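Local coordinates for protein yeast glycogen phosphorylase (Saccharomyces cerevisiae, PDB 1YGP) that belongs to the carbohydrate phosphorylase family of the GT-B clan and carries pyridoxal-5'-phosphate in a pocket of the chain, at residues R110-A115 and D151-E156; E376-L381 and D394-T399; L735-V740 and F757-L762. All coordinates share one frame; numbering follows the deposited sequence.

Contact 1: residues R110-A115 and D151-E156; sequences RALDNA and DVLDQE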
# COMPACT_ATOMS: atom_id res chain seq x y z
N ARG A 110 14.11 -12.55 6.23
CA ARG A 110 12.90 -13.09 5.63
C ARG A 110 12.21 -14.04 6.62
O ARG A 110 12.75 -15.02 7.17
CB ARG A 110 13.17 -13.88 4.42
CG ARG A 110 13.93 -13.25 3.30
CD ARG A 110 14.13 -14.39 2.28
NE ARG A 110 14.57 -13.87 1.00
CZ ARG A 110 15.02 -14.65 0.02
NH1 ARG A 110 15.13 -15.97 0.12
NH2 ARG A 110 15.35 -14.07 -1.13
N ALA A 111 10.91 -13.77 6.78
CA ALA A 111 10.11 -14.47 7.75
C ALA A 111 9.63 -15.87 7.47
O ALA A 111 9.63 -16.64 8.43
CB ALA A 111 8.89 -13.64 8.05
N LEU A 112 9.22 -16.28 6.27
CA LEU A 112 8.69 -17.64 6.04
C LEU A 112 9.49 -18.82 6.57
O LEU A 112 8.94 -19.60 7.35
CB LEU A 112 8.46 -17.94 4.53
CG LEU A 112 7.20 -18.68 4.01
CD1 LEU A 112 7.43 -19.15 2.60
CD2 LEU A 112 6.92 -19.95 4.78
N ASP A 113 10.76 -19.04 6.23
CA ASP A 113 11.36 -20.31 6.64
C ASP A 113 11.57 -20.43 8.14
O ASP A 113 11.41 -21.49 8.75
CB ASP A 113 12.66 -20.47 5.94
CG ASP A 113 13.16 -21.89 5.88
OD1 ASP A 113 12.38 -22.83 6.00
OD2 ASP A 113 14.37 -22.03 5.67
N ASN A 114 11.86 -19.27 8.73
CA ASN A 114 11.97 -19.16 10.15
C ASN A 114 10.66 -19.60 10.77
O ASN A 114 10.70 -20.34 11.75
CB ASN A 114 12.30 -17.73 10.50
CG ASN A 114 12.66 -17.60 11.97
OD1 ASN A 114 11.88 -17.05 12.73
ND2 ASN A 114 13.79 -18.11 12.48
N ALA A 115 9.50 -19.24 10.21
CA ALA A 115 8.21 -19.69 10.74
C ALA A 115 8.05 -21.18 10.56
O ALA A 115 7.50 -21.85 11.43
CB ALA A 115 7.03 -19.07 10.04
N ASP A 151 12.06 -22.66 -4.24
CA ASP A 151 11.63 -21.68 -5.22
C ASP A 151 10.60 -20.72 -4.62
O ASP A 151 10.62 -19.54 -4.97
CB ASP A 151 11.00 -22.31 -6.45
CG ASP A 151 11.95 -23.02 -7.43
OD1 ASP A 151 13.13 -22.66 -7.52
OD2 ASP A 151 11.47 -23.93 -8.12
N VAL A 152 9.73 -21.14 -3.71
CA VAL A 152 8.74 -20.19 -3.18
C VAL A 152 9.41 -19.35 -2.10
O VAL A 152 9.04 -18.19 -1.91
CB VAL A 152 7.40 -20.91 -2.62
CG1 VAL A 152 7.42 -22.38 -3.01
CG2 VAL A 152 7.21 -20.75 -1.13
N LEU A 153 10.45 -19.84 -1.43
CA LEU A 153 11.14 -19.12 -0.36
C LEU A 153 11.80 -17.87 -0.93
O LEU A 153 11.71 -16.75 -0.39
CB LEU A 153 12.14 -20.11 0.25
CG LEU A 153 11.97 -20.54 1.71
CD1 LEU A 153 10.54 -20.86 1.97
CD2 LEU A 153 12.82 -21.74 2.02
N ASP A 154 12.37 -18.02 -2.12
CA ASP A 154 12.99 -16.91 -2.78
C ASP A 154 12.08 -15.77 -3.18
O ASP A 154 12.56 -14.72 -3.59
CB ASP A 154 13.69 -17.37 -4.02
CG ASP A 154 15.17 -17.33 -3.74
OD1 ASP A 154 15.67 -18.34 -3.24
OD2 ASP A 154 15.80 -16.29 -4.00
N GLN A 155 10.77 -15.92 -3.12
CA GLN A 155 9.93 -14.81 -3.54
C GLN A 155 9.85 -13.73 -2.48
O GLN A 155 9.26 -12.68 -2.72
CB GLN A 155 8.50 -15.28 -3.82
CG GLN A 155 8.33 -16.46 -4.76
CD GLN A 155 9.05 -16.18 -6.04
OE1 GLN A 155 8.83 -15.13 -6.65
NE2 GLN A 155 9.93 -17.06 -6.48
N GLU A 156 10.40 -13.95 -1.28
CA GLU A 156 10.15 -13.04 -0.18
C GLU A 156 11.17 -11.93 -0.11
O GLU A 156 12.36 -12.20 -0.05
CB GLU A 156 10.14 -13.84 1.08
CG GLU A 156 9.61 -12.98 2.21
CD GLU A 156 9.53 -13.63 3.58
OE1 GLU A 156 9.72 -14.84 3.71
OE2 GLU A 156 9.27 -12.88 4.53
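Both oxygens of the Glu156 carboxylate accept backbone N-H groups near the N-terminal end of helix 111-117. Ala111 N lies 2.9 Å from Glu156 OE2 and reaches it from above the carboxylate plane, 37° out of it. Leu112 N, 3.0 Å from Glu156 OE1, donates to the syn lone pair of that oxygen through a straighter bond, 162° at the hydrogen. With CG anti to the backbone N (chi1 -169°) and the chain extended beyond it, Glu156 delivers its charge to the helix end, where the helix dipole would be expected to stabilise it. Arg110 runs the other way, placing its guanidinium over the turn Leu153-Glu156, with Leu153 O over one face. Its ion pair with Asp154 is long, 3.7 Å from Arg110 NH2 to Asp154 OD2, and the two planes stand nearly perpendicular. Leu112 CD1 meets Leu153 CD1 at 3.6 Å, the side chains crossing at about a right angle. Leu153 CD2 faces Asp113 CG, whose carboxylate is salt-bridged to Arg135. Trp219 touches Ala111, Leu112 and Glu156, helix 65-94 packs on Glu156 through Tyr69, and helix 518-524 lies against Asp113 through Gln524.

Contact 2: residues E376-L381 and D394-T399; sequences ELQRVL and DIVTKT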
# COMPACT_ATOMS: atom_id res chain seq x y z
N GLU A 376 10.05 11.65 28.10
CA GLU A 376 8.63 11.53 27.82
C GLU A 376 7.88 10.86 28.97
O GLU A 376 6.81 11.37 29.31
CB GLU A 376 8.48 10.75 26.53
CG GLU A 376 7.06 10.34 26.12
CD GLU A 376 6.11 11.46 25.72
OE1 GLU A 376 6.54 12.60 25.53
OE2 GLU A 376 4.93 11.18 25.58
N LEU A 377 8.37 9.77 29.60
CA LEU A 377 7.65 9.16 30.70
C LEU A 377 7.61 10.21 31.80
O LEU A 377 6.52 10.46 32.34
CB LEU A 377 8.34 7.90 31.23
CG LEU A 377 7.65 7.12 32.37
CD1 LEU A 377 6.17 6.91 32.06
CD2 LEU A 377 8.33 5.78 32.57
N GLN A 378 8.69 10.93 32.08
CA GLN A 378 8.64 11.99 33.08
C GLN A 378 7.59 13.05 32.70
O GLN A 378 6.76 13.40 33.54
CB GLN A 378 10.02 12.62 33.21
CG GLN A 378 10.15 13.68 34.27
CD GLN A 378 9.97 13.22 35.71
OE1 GLN A 378 9.70 12.07 36.02
NE2 GLN A 378 10.16 14.15 36.64
N ARG A 379 7.59 13.50 31.43
CA ARG A 379 6.59 14.44 30.96
C ARG A 379 5.17 13.93 31.18
O ARG A 379 4.36 14.69 31.72
CB ARG A 379 6.76 14.72 29.47
CG ARG A 379 5.79 15.81 28.99
CD ARG A 379 5.79 16.13 27.50
NE ARG A 379 5.27 15.03 26.71
CZ ARG A 379 3.96 14.87 26.55
NH1 ARG A 379 3.07 15.72 27.07
NH2 ARG A 379 3.54 13.78 25.92
N VAL A 380 4.79 12.69 30.85
CA VAL A 380 3.39 12.35 30.99
C VAL A 380 3.06 12.17 32.46
O VAL A 380 1.99 12.65 32.87
CB VAL A 380 3.00 11.05 30.23
CG1 VAL A 380 3.45 11.21 28.80
CG2 VAL A 380 3.66 9.83 30.77
N LEU A 381 3.94 11.59 33.29
CA LEU A 381 3.61 11.39 34.70
C LEU A 381 3.45 12.73 35.41
O LEU A 381 2.53 12.88 36.20
CB LEU A 381 4.68 10.58 35.42
CG LEU A 381 4.82 9.11 35.11
CD1 LEU A 381 5.86 8.56 36.07
CD2 LEU A 381 3.52 8.34 35.30
N ASP A 394 11.51 8.98 40.26
CA ASP A 394 11.92 7.73 40.84
C ASP A 394 11.41 6.56 40.02
O ASP A 394 12.13 5.57 39.86
CB ASP A 394 11.39 7.63 42.25
CG ASP A 394 12.52 7.76 43.24
OD1 ASP A 394 13.00 8.88 43.46
OD2 ASP A 394 12.91 6.71 43.77
N ILE A 395 10.20 6.67 39.47
CA ILE A 395 9.63 5.62 38.65
C ILE A 395 10.45 5.51 37.34
O ILE A 395 10.93 4.42 37.00
CB ILE A 395 8.13 5.94 38.40
CG1 ILE A 395 7.38 5.89 39.75
CG2 ILE A 395 7.51 4.94 37.45
CD1 ILE A 395 5.89 6.29 39.77
N VAL A 396 10.69 6.62 36.65
CA VAL A 396 11.47 6.64 35.43
C VAL A 396 12.79 5.89 35.63
O VAL A 396 13.07 4.89 34.97
CB VAL A 396 11.71 8.13 35.04
CG1 VAL A 396 12.71 8.24 33.91
CG2 VAL A 396 10.43 8.74 34.51
N THR A 397 13.50 6.27 36.68
CA THR A 397 14.80 5.74 37.02
C THR A 397 14.80 4.23 37.17
O THR A 397 15.63 3.50 36.62
CB THR A 397 15.15 6.49 38.29
OG1 THR A 397 15.47 7.80 37.83
CG2 THR A 397 16.23 5.85 39.13
N LYS A 398 13.83 3.72 37.90
CA LYS A 398 13.74 2.30 38.08
C LYS A 398 13.18 1.58 36.86
O LYS A 398 13.35 0.36 36.80
CB LYS A 398 12.90 2.05 39.30
CG LYS A 398 13.73 2.24 40.53
CD LYS A 398 12.86 1.87 41.72
CE LYS A 398 12.23 3.05 42.46
NZ LYS A 398 13.21 3.68 43.33
N THR A 399 12.61 2.25 35.86
CA THR A 399 12.04 1.59 34.69
C THR A 399 13.07 1.37 33.59
O THR A 399 13.01 0.38 32.87
CB THR A 399 10.86 2.43 34.14
OG1 THR A 399 9.90 2.59 35.18
CG2 THR A 399 10.19 1.76 32.95
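Val396 packs one methyl, CG2, against Leu377 and Gln378, at the centre of a roughly antiparallel helix pair. Helices 372-384 and 389-399 form a helical hairpin in the crossover between the parallel strands 361-366 and 400-404 of a Rossmann-like sheet. The segment axes approach to 9.5 Å and their directions differ by 149°. Leu377 CG stands 3.9 Å from Val396 CG2, and the two side chains slide past each other in opposite directions. Gln378 N and Gln378 OE1 both come within 3.7 Å of Val396 CG2; the chain of Gln378 bends at chi2 (65°) and crosses Val396 at about a right angle. A second apolar pair, Leu381 CD1 with Ile395 CB at 4.2 Å, lies one helical turn on from Leu377. All six touching residues are buried, and between the two segments the grip is apolar rather than polar. In the next shell, Phe357 touches Leu377, Ile395 and Thr399, while Leu344 of helix 322-350 covers Leu377. Away from the partner helix, Arg379 forms a side-on salt bridge with Glu376 through NE and NH2, with Arg379 NE 3.0 Å from Glu376 OE1 and that oxygen almost in the guanidinium plane; Tyr333 also binds it. Near the end of helix 389-399, Thr399 OG1 donates to Ile395 O at 2.8 Å, approaching from above the carbonyl plane.

Contact 3: residues L735-V740 and F757-L762; sequences LIIGTV and FLFGNL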
# COMPACT_ATOMS: atom_id res chain seq x y z
N LEU A 735 37.01 -20.23 9.93
CA LEU A 735 38.08 -19.76 10.79
C LEU A 735 38.24 -18.24 10.65
O LEU A 735 37.84 -17.67 9.64
CB LEU A 735 39.35 -20.52 10.43
CG LEU A 735 39.39 -22.07 10.58
CD1 LEU A 735 40.84 -22.49 10.66
CD2 LEU A 735 38.75 -22.58 11.86
N ILE A 736 38.76 -17.53 11.65
CA ILE A 736 38.85 -16.07 11.69
C ILE A 736 40.32 -15.71 11.46
O ILE A 736 41.19 -16.38 12.04
CB ILE A 736 38.48 -15.49 13.11
CG1 ILE A 736 37.12 -15.99 13.59
CG2 ILE A 736 38.54 -13.98 13.06
CD1 ILE A 736 35.85 -15.71 12.78
N ILE A 737 40.59 -14.71 10.62
CA ILE A 737 41.89 -14.06 10.61
C ILE A 737 41.48 -12.69 11.16
O ILE A 737 40.62 -12.01 10.58
CB ILE A 737 42.56 -13.93 9.17
CG1 ILE A 737 43.85 -13.11 9.34
CG2 ILE A 737 41.64 -13.30 8.13
CD1 ILE A 737 44.81 -13.16 8.13
N GLY A 738 42.00 -12.23 12.29
CA GLY A 738 41.52 -10.99 12.83
C GLY A 738 42.51 -10.30 13.73
O GLY A 738 43.57 -10.82 14.08
N THR A 739 42.12 -9.07 14.05
CA THR A 739 42.87 -8.24 14.94
C THR A 739 42.42 -8.55 16.36
O THR A 739 41.31 -9.06 16.57
CB THR A 739 42.59 -6.80 14.66
OG1 THR A 739 42.31 -6.65 13.29
CG2 THR A 739 43.81 -5.99 14.98
N VAL A 740 43.25 -8.28 17.36
CA VAL A 740 42.91 -8.63 18.73
C VAL A 740 42.14 -7.46 19.33
O VAL A 740 42.60 -6.55 20.01
CB VAL A 740 44.24 -9.02 19.47
CG1 VAL A 740 45.37 -8.04 19.18
CG2 VAL A 740 43.93 -9.16 20.95
N PHE A 757 43.42 -17.03 13.82
CA PHE A 757 44.66 -16.50 13.26
C PHE A 757 44.68 -15.03 13.59
O PHE A 757 44.02 -14.25 12.90
CB PHE A 757 44.71 -16.67 11.75
CG PHE A 757 44.76 -18.12 11.33
CD1 PHE A 757 43.59 -18.89 11.30
CD2 PHE A 757 45.98 -18.69 10.99
CE1 PHE A 757 43.65 -20.23 10.92
CE2 PHE A 757 46.02 -20.03 10.61
CZ PHE A 757 44.86 -20.80 10.58
N LEU A 758 45.33 -14.63 14.68
CA LEU A 758 45.34 -13.24 15.06
C LEU A 758 46.64 -12.60 14.61
O LEU A 758 47.62 -13.31 14.41
CB LEU A 758 45.17 -13.15 16.55
CG LEU A 758 43.88 -13.80 17.07
CD1 LEU A 758 43.93 -13.89 18.59
CD2 LEU A 758 42.69 -13.01 16.56
N PHE A 759 46.66 -11.29 14.38
CA PHE A 759 47.84 -10.61 13.92
C PHE A 759 47.67 -9.14 14.28
O PHE A 759 46.69 -8.74 14.92
CB PHE A 759 47.97 -10.74 12.42
CG PHE A 759 46.94 -9.91 11.64
CD1 PHE A 759 45.63 -10.37 11.52
CD2 PHE A 759 47.30 -8.68 11.08
CE1 PHE A 759 44.69 -9.60 10.84
CE2 PHE A 759 46.36 -7.92 10.40
CZ PHE A 759 45.05 -8.37 10.28
N GLY A 760 48.64 -8.37 13.78
CA GLY A 760 48.62 -6.92 13.87
C GLY A 760 48.85 -6.41 15.27
O GLY A 760 48.98 -7.14 16.25
N ASN A 761 48.91 -5.09 15.33
CA ASN A 761 49.13 -4.46 16.61
C ASN A 761 47.91 -4.51 17.48
O ASN A 761 46.76 -4.63 17.05
CB ASN A 761 49.51 -3.00 16.46
CG ASN A 761 50.93 -2.88 15.92
OD1 ASN A 761 51.20 -3.17 14.76
ND2 ASN A 761 51.89 -2.42 16.71
N LEU A 762 48.31 -4.44 18.74
CA LEU A 762 47.45 -4.42 19.90
C LEU A 762 47.09 -2.97 20.14
O LEU A 762 47.85 -2.09 19.73
CB LEU A 762 48.20 -4.93 21.12
CG LEU A 762 49.12 -6.13 21.00
CD1 LEU A 762 50.01 -6.18 22.23
CD2 LEU A 762 48.32 -7.40 20.86
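Phe757 takes part in two of the three backbone hydrogen bonds that join it and its neighbours to Ile736 and Gly738. Phe757 N gives its hydrogen to Ile736 O at 2.9 Å with 164° at the hydrogen, and Phe757 O receives Gly738 N, also at 2.9 Å. The third, Phe759 N to Gly738 O at 3.1 Å, is more bent. Phe757 thus bonds to both neighbours of Ile737, and Gly738 to both neighbours of Leu758, the staggered pattern of parallel strands. C-H contacts fill the intervals: Ile737 CA approaches Phe757 O to 3.1 Å, and Leu758 CA approaches Gly738 O to 3.2 Å. The segment directions differ by only 12°, and the strands are the first and last elements of a beta-alpha-beta unit whose helix is 743-751. In the six-stranded parallel sheet, 757-759 is an outermost strand within the chain, whereas 735-739 is also bonded to 710-713 on its other flank. Apolar side chains add a second layer of contact. Ile737 and Phe757 lie on one face of the sheet, and on the opposite face Leu758 CD2 lies near Gly738 O. Leu735 CD1 meets the edge of the Phe757 ring, in its plane, 3.6 Å from CE1. Phe759 has CG between its backbone N and carbonyl carbon (chi1 71°), and its ring turns back to the neighbouring strand, near Gly738 O, with Phe759 CE1 3.9 Å from Ile737 CG1. Thr830 of helix 820-840 touches both Phe757 and Phe759. Further along, Val740 CG1 and Leu762 CD2 touch at 3.5 Å, where Leu762 is exposed.

Overall arrangement
The contacts follow one another along the chain, their nearest atoms at least about 22 Å apart. All the touching residues of contact 2 are buried, contact 3 is buried with an exposed end at Leu762, and contact 1 is only partly buried although its centre, about 19 Å from the centre of the chain, is the nearest of the three. Contacts 2 and 3 belong to crossovers of different sheets: contact 2 joins two helices of one connection, whereas contact 3 joins the strands at either end of another. Their chemistry follows: mainly side-chain packing in contact 2, main-chain bonds with apolar cover in contact 3. Contact 1 instead links a helix end to a turn through a carboxylate and an arginine.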